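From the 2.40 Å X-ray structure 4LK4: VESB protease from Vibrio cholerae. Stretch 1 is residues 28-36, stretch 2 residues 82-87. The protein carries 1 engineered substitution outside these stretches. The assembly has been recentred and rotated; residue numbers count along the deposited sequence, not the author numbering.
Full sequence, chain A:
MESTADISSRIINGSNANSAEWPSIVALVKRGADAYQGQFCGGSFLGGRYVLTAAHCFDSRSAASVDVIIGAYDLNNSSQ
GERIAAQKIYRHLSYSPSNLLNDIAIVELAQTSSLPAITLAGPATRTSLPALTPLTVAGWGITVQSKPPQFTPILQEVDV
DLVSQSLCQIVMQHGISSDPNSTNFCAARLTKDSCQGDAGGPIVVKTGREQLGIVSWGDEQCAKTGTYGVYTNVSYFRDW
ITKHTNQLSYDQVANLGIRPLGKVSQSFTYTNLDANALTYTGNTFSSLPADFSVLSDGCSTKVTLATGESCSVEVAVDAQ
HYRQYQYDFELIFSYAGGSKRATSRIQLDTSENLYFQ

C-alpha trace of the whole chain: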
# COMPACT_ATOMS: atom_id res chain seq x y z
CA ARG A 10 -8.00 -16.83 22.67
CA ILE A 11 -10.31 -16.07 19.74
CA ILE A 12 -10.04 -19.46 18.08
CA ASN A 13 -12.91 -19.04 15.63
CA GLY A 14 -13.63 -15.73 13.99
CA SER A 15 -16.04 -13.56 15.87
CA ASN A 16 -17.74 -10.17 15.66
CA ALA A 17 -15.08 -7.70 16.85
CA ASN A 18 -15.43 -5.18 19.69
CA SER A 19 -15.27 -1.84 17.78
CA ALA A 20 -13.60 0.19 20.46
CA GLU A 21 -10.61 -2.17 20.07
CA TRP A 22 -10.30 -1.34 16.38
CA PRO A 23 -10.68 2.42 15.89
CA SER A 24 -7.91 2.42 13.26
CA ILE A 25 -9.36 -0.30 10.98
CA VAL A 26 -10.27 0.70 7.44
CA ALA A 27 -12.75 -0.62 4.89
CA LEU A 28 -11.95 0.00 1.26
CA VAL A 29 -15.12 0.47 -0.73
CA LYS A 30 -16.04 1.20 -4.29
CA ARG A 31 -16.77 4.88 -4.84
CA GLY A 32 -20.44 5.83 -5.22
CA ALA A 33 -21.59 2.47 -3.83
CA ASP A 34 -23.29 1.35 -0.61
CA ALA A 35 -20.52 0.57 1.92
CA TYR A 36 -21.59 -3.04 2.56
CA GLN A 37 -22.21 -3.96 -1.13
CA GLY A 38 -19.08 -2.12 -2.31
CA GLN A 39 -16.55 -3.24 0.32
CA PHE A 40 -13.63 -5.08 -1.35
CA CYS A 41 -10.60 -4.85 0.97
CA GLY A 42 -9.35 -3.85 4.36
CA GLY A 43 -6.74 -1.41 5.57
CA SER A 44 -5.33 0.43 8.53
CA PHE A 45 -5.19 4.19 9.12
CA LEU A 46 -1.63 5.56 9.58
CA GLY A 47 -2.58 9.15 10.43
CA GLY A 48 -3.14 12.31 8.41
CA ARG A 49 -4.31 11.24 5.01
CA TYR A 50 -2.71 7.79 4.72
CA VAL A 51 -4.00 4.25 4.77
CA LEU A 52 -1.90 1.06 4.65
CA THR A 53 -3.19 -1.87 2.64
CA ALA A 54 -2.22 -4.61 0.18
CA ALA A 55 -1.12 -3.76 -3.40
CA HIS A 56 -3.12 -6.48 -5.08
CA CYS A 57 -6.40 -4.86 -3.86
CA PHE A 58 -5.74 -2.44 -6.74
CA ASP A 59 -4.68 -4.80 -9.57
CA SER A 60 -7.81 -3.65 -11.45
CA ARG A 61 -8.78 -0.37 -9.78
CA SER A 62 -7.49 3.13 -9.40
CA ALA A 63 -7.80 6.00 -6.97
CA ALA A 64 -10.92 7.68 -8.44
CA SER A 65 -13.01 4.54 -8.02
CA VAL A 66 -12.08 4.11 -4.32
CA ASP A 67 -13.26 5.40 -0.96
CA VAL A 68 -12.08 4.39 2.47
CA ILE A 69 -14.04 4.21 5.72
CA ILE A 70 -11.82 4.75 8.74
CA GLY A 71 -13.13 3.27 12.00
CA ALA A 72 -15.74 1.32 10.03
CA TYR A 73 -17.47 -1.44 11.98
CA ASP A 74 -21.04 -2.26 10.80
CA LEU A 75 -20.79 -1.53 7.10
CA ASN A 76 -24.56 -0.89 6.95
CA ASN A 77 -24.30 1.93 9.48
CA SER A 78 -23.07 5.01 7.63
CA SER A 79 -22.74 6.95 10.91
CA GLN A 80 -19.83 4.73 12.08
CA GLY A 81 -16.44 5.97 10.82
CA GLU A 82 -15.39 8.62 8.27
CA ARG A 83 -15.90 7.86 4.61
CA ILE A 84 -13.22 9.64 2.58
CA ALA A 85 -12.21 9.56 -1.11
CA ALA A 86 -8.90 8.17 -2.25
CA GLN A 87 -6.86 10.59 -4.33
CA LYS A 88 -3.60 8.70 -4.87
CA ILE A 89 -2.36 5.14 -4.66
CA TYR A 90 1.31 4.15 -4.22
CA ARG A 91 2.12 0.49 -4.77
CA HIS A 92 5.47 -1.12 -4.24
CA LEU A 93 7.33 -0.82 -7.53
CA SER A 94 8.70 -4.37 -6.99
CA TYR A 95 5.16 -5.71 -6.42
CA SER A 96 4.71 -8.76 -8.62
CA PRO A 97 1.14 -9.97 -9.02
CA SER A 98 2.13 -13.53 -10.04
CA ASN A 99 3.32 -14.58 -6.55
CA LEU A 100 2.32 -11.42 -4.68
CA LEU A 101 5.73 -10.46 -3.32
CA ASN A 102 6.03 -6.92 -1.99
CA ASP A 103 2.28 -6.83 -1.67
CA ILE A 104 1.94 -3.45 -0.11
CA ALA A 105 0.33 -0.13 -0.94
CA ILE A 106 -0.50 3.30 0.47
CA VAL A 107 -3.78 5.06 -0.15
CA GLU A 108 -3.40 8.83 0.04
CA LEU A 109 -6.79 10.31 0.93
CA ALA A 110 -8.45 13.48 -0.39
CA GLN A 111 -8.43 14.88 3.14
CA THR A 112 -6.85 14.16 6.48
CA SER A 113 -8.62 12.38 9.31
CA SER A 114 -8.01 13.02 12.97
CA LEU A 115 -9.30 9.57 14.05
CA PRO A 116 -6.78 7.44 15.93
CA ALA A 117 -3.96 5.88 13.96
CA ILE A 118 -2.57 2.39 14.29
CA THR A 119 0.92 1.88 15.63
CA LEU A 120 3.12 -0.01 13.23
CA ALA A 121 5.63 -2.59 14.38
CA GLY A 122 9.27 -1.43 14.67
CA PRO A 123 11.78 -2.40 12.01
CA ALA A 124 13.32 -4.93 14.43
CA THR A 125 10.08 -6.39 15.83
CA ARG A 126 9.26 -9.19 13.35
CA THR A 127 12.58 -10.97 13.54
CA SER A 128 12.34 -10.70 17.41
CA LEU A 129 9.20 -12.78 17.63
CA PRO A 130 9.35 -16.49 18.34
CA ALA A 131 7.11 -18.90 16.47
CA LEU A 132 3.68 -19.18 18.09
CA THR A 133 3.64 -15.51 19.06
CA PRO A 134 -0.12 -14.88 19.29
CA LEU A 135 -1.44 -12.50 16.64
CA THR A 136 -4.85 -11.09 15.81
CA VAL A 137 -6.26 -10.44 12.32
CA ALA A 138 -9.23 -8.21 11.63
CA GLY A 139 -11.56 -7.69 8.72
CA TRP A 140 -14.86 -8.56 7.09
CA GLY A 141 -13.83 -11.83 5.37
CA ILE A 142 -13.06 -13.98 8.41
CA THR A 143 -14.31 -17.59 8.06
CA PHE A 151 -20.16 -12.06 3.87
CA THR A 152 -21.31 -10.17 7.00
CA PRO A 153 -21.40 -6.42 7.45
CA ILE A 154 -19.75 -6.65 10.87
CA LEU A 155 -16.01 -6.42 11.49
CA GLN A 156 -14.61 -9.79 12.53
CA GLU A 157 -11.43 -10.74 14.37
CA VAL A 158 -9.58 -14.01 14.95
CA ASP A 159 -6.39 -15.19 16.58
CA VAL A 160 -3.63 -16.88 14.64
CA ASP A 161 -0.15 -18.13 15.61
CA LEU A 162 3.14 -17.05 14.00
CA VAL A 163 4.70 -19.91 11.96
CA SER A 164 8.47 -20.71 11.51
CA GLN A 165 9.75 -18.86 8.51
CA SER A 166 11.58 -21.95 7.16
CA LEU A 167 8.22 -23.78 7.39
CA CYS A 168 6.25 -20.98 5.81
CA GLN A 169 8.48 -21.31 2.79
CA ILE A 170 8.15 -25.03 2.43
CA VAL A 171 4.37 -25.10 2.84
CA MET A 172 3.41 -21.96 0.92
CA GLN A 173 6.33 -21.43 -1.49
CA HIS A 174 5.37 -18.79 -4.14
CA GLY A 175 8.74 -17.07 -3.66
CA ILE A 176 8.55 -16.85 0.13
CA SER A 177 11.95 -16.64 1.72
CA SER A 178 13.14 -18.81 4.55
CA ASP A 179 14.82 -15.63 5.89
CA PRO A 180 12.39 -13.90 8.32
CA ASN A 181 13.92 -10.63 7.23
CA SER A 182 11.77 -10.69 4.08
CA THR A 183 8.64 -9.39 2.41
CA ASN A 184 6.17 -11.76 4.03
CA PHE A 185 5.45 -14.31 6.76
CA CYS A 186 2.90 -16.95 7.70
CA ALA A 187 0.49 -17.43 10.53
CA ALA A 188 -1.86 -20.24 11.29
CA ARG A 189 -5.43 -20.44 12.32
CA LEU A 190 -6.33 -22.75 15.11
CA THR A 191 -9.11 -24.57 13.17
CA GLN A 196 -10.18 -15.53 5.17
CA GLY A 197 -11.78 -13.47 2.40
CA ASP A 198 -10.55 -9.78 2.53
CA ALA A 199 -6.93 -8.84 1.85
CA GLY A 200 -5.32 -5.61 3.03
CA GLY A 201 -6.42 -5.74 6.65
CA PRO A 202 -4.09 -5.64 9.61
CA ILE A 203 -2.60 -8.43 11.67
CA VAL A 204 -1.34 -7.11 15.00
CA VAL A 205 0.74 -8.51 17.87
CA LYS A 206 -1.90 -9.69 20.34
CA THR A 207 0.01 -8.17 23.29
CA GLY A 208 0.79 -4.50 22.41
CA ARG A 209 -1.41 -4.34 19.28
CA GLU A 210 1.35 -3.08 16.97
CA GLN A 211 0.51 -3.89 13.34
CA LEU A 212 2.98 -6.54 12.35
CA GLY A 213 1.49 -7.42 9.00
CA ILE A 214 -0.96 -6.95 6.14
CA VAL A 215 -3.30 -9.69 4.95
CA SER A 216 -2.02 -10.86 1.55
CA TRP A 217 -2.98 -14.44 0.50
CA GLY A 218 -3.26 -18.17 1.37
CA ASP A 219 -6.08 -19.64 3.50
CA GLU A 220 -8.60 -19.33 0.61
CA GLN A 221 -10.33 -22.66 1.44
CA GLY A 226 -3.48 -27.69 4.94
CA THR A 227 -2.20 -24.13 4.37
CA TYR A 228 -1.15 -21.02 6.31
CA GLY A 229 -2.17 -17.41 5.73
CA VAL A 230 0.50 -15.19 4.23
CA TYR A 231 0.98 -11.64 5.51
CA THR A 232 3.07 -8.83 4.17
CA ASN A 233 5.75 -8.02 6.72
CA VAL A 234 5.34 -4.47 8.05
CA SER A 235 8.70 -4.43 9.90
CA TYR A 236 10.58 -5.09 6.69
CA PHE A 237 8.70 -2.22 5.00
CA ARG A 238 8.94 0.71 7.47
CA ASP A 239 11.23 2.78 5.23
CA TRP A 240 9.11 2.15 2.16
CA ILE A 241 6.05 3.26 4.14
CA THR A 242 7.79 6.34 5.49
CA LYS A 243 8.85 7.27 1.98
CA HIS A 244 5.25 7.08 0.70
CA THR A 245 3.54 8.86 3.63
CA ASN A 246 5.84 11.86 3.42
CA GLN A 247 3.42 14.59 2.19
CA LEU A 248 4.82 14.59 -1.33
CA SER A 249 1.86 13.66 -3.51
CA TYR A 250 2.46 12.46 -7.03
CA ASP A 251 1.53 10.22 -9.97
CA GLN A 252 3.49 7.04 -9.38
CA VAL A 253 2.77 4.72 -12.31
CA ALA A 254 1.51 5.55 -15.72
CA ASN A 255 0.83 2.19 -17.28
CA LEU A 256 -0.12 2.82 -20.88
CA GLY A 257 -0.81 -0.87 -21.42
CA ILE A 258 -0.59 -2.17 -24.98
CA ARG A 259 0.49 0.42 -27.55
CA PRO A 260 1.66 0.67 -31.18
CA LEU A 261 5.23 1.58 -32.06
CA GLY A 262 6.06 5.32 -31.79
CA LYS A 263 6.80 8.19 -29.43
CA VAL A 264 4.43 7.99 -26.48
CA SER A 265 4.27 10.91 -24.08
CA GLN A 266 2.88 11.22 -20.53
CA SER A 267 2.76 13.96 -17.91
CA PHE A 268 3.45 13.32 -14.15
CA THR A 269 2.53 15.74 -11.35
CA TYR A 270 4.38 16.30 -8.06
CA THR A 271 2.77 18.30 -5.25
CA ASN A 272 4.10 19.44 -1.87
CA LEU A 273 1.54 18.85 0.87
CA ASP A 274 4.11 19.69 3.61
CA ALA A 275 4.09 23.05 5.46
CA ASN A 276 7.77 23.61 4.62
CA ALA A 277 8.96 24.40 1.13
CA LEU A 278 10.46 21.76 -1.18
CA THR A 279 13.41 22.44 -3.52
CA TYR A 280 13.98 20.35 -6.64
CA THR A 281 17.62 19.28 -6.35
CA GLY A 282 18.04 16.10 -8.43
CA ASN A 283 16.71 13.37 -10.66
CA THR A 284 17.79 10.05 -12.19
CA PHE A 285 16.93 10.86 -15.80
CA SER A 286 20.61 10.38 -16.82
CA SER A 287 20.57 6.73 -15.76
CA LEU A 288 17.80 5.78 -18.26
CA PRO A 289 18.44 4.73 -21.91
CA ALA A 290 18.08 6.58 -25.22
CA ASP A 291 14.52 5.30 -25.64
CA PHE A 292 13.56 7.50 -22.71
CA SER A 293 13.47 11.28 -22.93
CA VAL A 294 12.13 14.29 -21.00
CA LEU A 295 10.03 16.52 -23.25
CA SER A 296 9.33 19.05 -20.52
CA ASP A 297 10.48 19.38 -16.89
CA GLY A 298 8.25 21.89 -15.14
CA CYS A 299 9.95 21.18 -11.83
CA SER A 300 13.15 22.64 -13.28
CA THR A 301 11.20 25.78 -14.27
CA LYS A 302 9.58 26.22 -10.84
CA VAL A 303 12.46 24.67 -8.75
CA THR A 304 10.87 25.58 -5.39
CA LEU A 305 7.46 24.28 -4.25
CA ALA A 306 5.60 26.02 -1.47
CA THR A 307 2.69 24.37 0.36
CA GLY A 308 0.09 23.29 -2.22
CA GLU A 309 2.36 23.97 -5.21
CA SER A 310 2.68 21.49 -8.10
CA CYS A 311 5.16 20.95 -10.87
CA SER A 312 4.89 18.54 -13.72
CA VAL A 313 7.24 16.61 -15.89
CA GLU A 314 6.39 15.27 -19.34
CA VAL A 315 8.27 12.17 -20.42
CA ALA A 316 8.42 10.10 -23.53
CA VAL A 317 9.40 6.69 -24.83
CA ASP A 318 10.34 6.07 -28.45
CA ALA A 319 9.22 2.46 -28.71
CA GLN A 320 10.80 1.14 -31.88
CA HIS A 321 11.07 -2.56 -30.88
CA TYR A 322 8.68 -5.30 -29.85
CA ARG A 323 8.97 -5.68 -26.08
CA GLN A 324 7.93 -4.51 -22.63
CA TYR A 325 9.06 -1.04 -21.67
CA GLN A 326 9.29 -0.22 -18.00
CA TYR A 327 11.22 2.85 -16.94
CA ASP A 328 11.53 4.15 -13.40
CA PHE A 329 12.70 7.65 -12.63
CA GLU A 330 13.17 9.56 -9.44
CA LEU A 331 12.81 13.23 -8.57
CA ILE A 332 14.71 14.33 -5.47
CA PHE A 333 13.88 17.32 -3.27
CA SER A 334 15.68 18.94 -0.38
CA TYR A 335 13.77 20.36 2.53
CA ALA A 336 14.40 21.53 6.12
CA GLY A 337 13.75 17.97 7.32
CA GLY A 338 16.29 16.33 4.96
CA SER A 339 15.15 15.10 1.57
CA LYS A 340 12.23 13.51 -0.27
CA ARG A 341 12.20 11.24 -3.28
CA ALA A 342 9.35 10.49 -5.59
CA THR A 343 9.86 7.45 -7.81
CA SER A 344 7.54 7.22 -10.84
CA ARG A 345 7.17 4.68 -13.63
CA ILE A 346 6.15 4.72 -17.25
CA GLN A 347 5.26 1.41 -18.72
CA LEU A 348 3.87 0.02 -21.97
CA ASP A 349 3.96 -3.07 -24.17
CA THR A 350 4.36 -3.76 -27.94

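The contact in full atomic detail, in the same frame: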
# COMPACT_ATOMS: atom_id res chain seq x y z
N LEU A 28 -12.10 -0.57 2.59
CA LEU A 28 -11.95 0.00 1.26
C LEU A 28 -13.20 -0.33 0.45
O LEU A 28 -13.58 -1.50 0.32
CB LEU A 28 -10.69 -0.54 0.58
CG LEU A 28 -9.39 -0.23 1.31
CD1 LEU A 28 -8.24 -0.75 0.47
CD2 LEU A 28 -9.22 1.25 1.54
N VAL A 29 -13.85 0.70 -0.07
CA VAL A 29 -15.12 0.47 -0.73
C VAL A 29 -15.16 1.21 -2.03
O VAL A 29 -14.54 2.26 -2.16
CB VAL A 29 -16.32 0.83 0.17
CG1 VAL A 29 -16.09 0.29 1.58
CG2 VAL A 29 -16.51 2.31 0.26
N LYS A 30 -15.90 0.65 -2.98
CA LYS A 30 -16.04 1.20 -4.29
C LYS A 30 -16.75 2.54 -4.18
O LYS A 30 -17.75 2.66 -3.49
CB LYS A 30 -16.82 0.24 -5.19
CG LYS A 30 -17.13 0.82 -6.57
CD LYS A 30 -17.41 -0.28 -7.59
CE LYS A 30 -17.91 0.30 -8.91
NZ LYS A 30 -19.40 0.39 -8.88
N ARG A 31 -16.21 3.55 -4.88
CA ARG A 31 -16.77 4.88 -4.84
C ARG A 31 -18.16 4.92 -5.43
O ARG A 31 -18.41 4.34 -6.49
CB ARG A 31 -15.89 5.88 -5.58
CG ARG A 31 -16.36 7.32 -5.33
CD ARG A 31 -15.37 8.36 -5.77
NE ARG A 31 -14.04 8.15 -5.22
CZ ARG A 31 -12.98 8.87 -5.57
NH1 ARG A 31 -13.11 9.83 -6.47
NH2 ARG A 31 -11.79 8.62 -5.05
N GLY A 32 -19.05 5.65 -4.76
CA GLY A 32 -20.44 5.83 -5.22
C GLY A 32 -21.34 4.65 -4.84
O GLY A 32 -22.53 4.68 -5.12
N ALA A 33 -20.78 3.61 -4.23
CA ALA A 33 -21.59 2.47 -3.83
C ALA A 33 -21.88 2.40 -2.31
O ALA A 33 -21.20 3.00 -1.47
CB ALA A 33 -20.94 1.20 -4.31
N ASP A 34 -22.95 1.69 -1.98
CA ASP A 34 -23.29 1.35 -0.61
C ASP A 34 -22.07 0.67 0.03
O ASP A 34 -21.39 -0.14 -0.60
CB ASP A 34 -24.54 0.44 -0.61
CG ASP A 34 -24.79 -0.20 0.74
OD1 ASP A 34 -25.47 0.45 1.55
OD2 ASP A 34 -24.26 -1.31 1.02
N ALA A 35 -21.77 1.02 1.27
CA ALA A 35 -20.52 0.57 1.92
C ALA A 35 -20.43 -0.95 2.03
O ALA A 35 -19.39 -1.51 1.76
CB ALA A 35 -20.38 1.20 3.31
N TYR A 36 -21.54 -1.59 2.41
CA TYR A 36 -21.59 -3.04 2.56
C TYR A 36 -21.47 -3.76 1.21
O TYR A 36 -20.67 -4.68 1.09
CB TYR A 36 -22.89 -3.42 3.29
CG TYR A 36 -23.16 -4.90 3.50
CD1 TYR A 36 -22.13 -5.80 3.79
CD2 TYR A 36 -24.46 -5.39 3.50
CE1 TYR A 36 -22.38 -7.13 4.00
CE2 TYR A 36 -24.71 -6.73 3.72
CZ TYR A 36 -23.66 -7.59 3.96
OH TYR A 36 -23.92 -8.92 4.20
N GLU A 82 -15.43 7.56 9.27
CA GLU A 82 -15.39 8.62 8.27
C GLU A 82 -15.15 8.03 6.91
O GLU A 82 -14.14 7.37 6.68
CB GLU A 82 -14.28 9.65 8.58
CG GLU A 82 -14.46 10.33 9.92
CD GLU A 82 -13.40 11.41 10.23
OE1 GLU A 82 -12.60 11.80 9.34
OE2 GLU A 82 -13.40 11.87 11.40
N ARG A 83 -16.07 8.28 5.99
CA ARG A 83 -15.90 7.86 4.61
C ARG A 83 -15.19 8.97 3.86
O ARG A 83 -15.66 10.10 3.86
CB ARG A 83 -17.26 7.59 3.96
CG ARG A 83 -17.12 7.03 2.56
CD ARG A 83 -18.34 6.25 2.15
NE ARG A 83 -18.23 5.78 0.78
CZ ARG A 83 -19.05 4.92 0.20
NH1 ARG A 83 -20.07 4.37 0.89
NH2 ARG A 83 -18.85 4.58 -1.08
N ILE A 84 -14.05 8.64 3.25
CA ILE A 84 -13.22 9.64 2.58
C ILE A 84 -12.74 9.12 1.21
O ILE A 84 -12.36 7.96 1.07
CB ILE A 84 -11.98 9.95 3.43
CG1 ILE A 84 -12.40 10.34 4.84
CG2 ILE A 84 -11.16 11.08 2.82
CD1 ILE A 84 -11.23 10.77 5.69
N ALA A 85 -12.69 9.98 0.22
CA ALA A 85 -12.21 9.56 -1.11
C ALA A 85 -10.70 9.34 -1.15
O ALA A 85 -9.93 10.05 -0.51
CB ALA A 85 -12.61 10.57 -2.17
N ALA A 86 -10.30 8.36 -1.94
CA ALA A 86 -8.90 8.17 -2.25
C ALA A 86 -8.53 9.21 -3.31
O ALA A 86 -9.35 9.55 -4.18
CB ALA A 86 -8.68 6.78 -2.77
N GLN A 87 -7.32 9.76 -3.23
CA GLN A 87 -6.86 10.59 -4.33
C GLN A 87 -5.61 10.06 -4.99
O GLN A 87 -5.46 10.23 -6.20
CB GLN A 87 -6.72 12.07 -3.93
CG GLN A 87 -5.41 12.47 -3.29
CD GLN A 87 -5.34 13.96 -3.00
OE1 GLN A 87 -6.27 14.72 -3.32
NE2 GLN A 87 -4.24 14.39 -2.36

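Two arginines, one from each stretch, carry nearly all of this contact, and each reaches across to a backbone carbonyl rather than to an acidic side chain. No salt bridge joins the two segments, and no hydrogen bond runs from backbone to backbone between them; the CA atoms of Arg31 and Ala85 are 7.5 Å apart, and those of Ala35 and Arg83 9.0 Å, so long side chains must span the gap.

Arg83 makes the larger contribution. Its CA-to-CB bond points toward stretch 1, and with chi1, chi2 and chi3 all t the chain is extended, delivering the guanidinium to the turn that follows the strand ending at Lys30. There both terminal nitrogens converge on one acceptor: NH1 of Arg83 lies 3.0 Å from O of Ala33, and NH2 of Arg83 lies 2.9 Å from the same oxygen. The N-H...O angles of 141° and 147° are similar, as expected for a carbonyl oxygen held in a fork between two donors, near the plane of the guanidinium.

The acceptor belongs to Ala33, the last residue of a type II beta turn that starts at Lys30 and is closed by a long hydrogen bond of 3.3 Å from Ala33 N to Lys30 O. Gly32 adopts a positive phi of 82°, a conformation that favours glycine. Lys30 O also approaches Arg83 NH2, at 3.3 Å, but the angle is too poor for a hydrogen bond. One face of the Arg83 guanidinium is covered by Val29, whose CG2 comes within 3.5 Å of Arg83 NH2; this buried valine points toward stretch 2 and gives the planar group an apolar surface to rest against. Ala35 also points toward stretch 2, with its CB 4.0 Å from Arg83 NH1.

Arg31 forms the reciprocal arm. Its CA-to-CB bond points sideways, yet the end of the side chain comes nearer to stretch 2, after two t torsions and a chi3 of -53° (m). NH2 of Arg31 donates to O of Ala86 over 2.8 Å; the distance is short, but the angle of 126° makes the bond weak. Ala86 O sits at the guanidinium edge, near its plane, whereas the methyl of Ala85 lies over one face, with CB 3.6 Å from Arg31 NH2. The two arginines thus share a pattern, a carbonyl near the guanidinium plane and an aliphatic group over a face, within a modest interface of 262 Å², both sides summed.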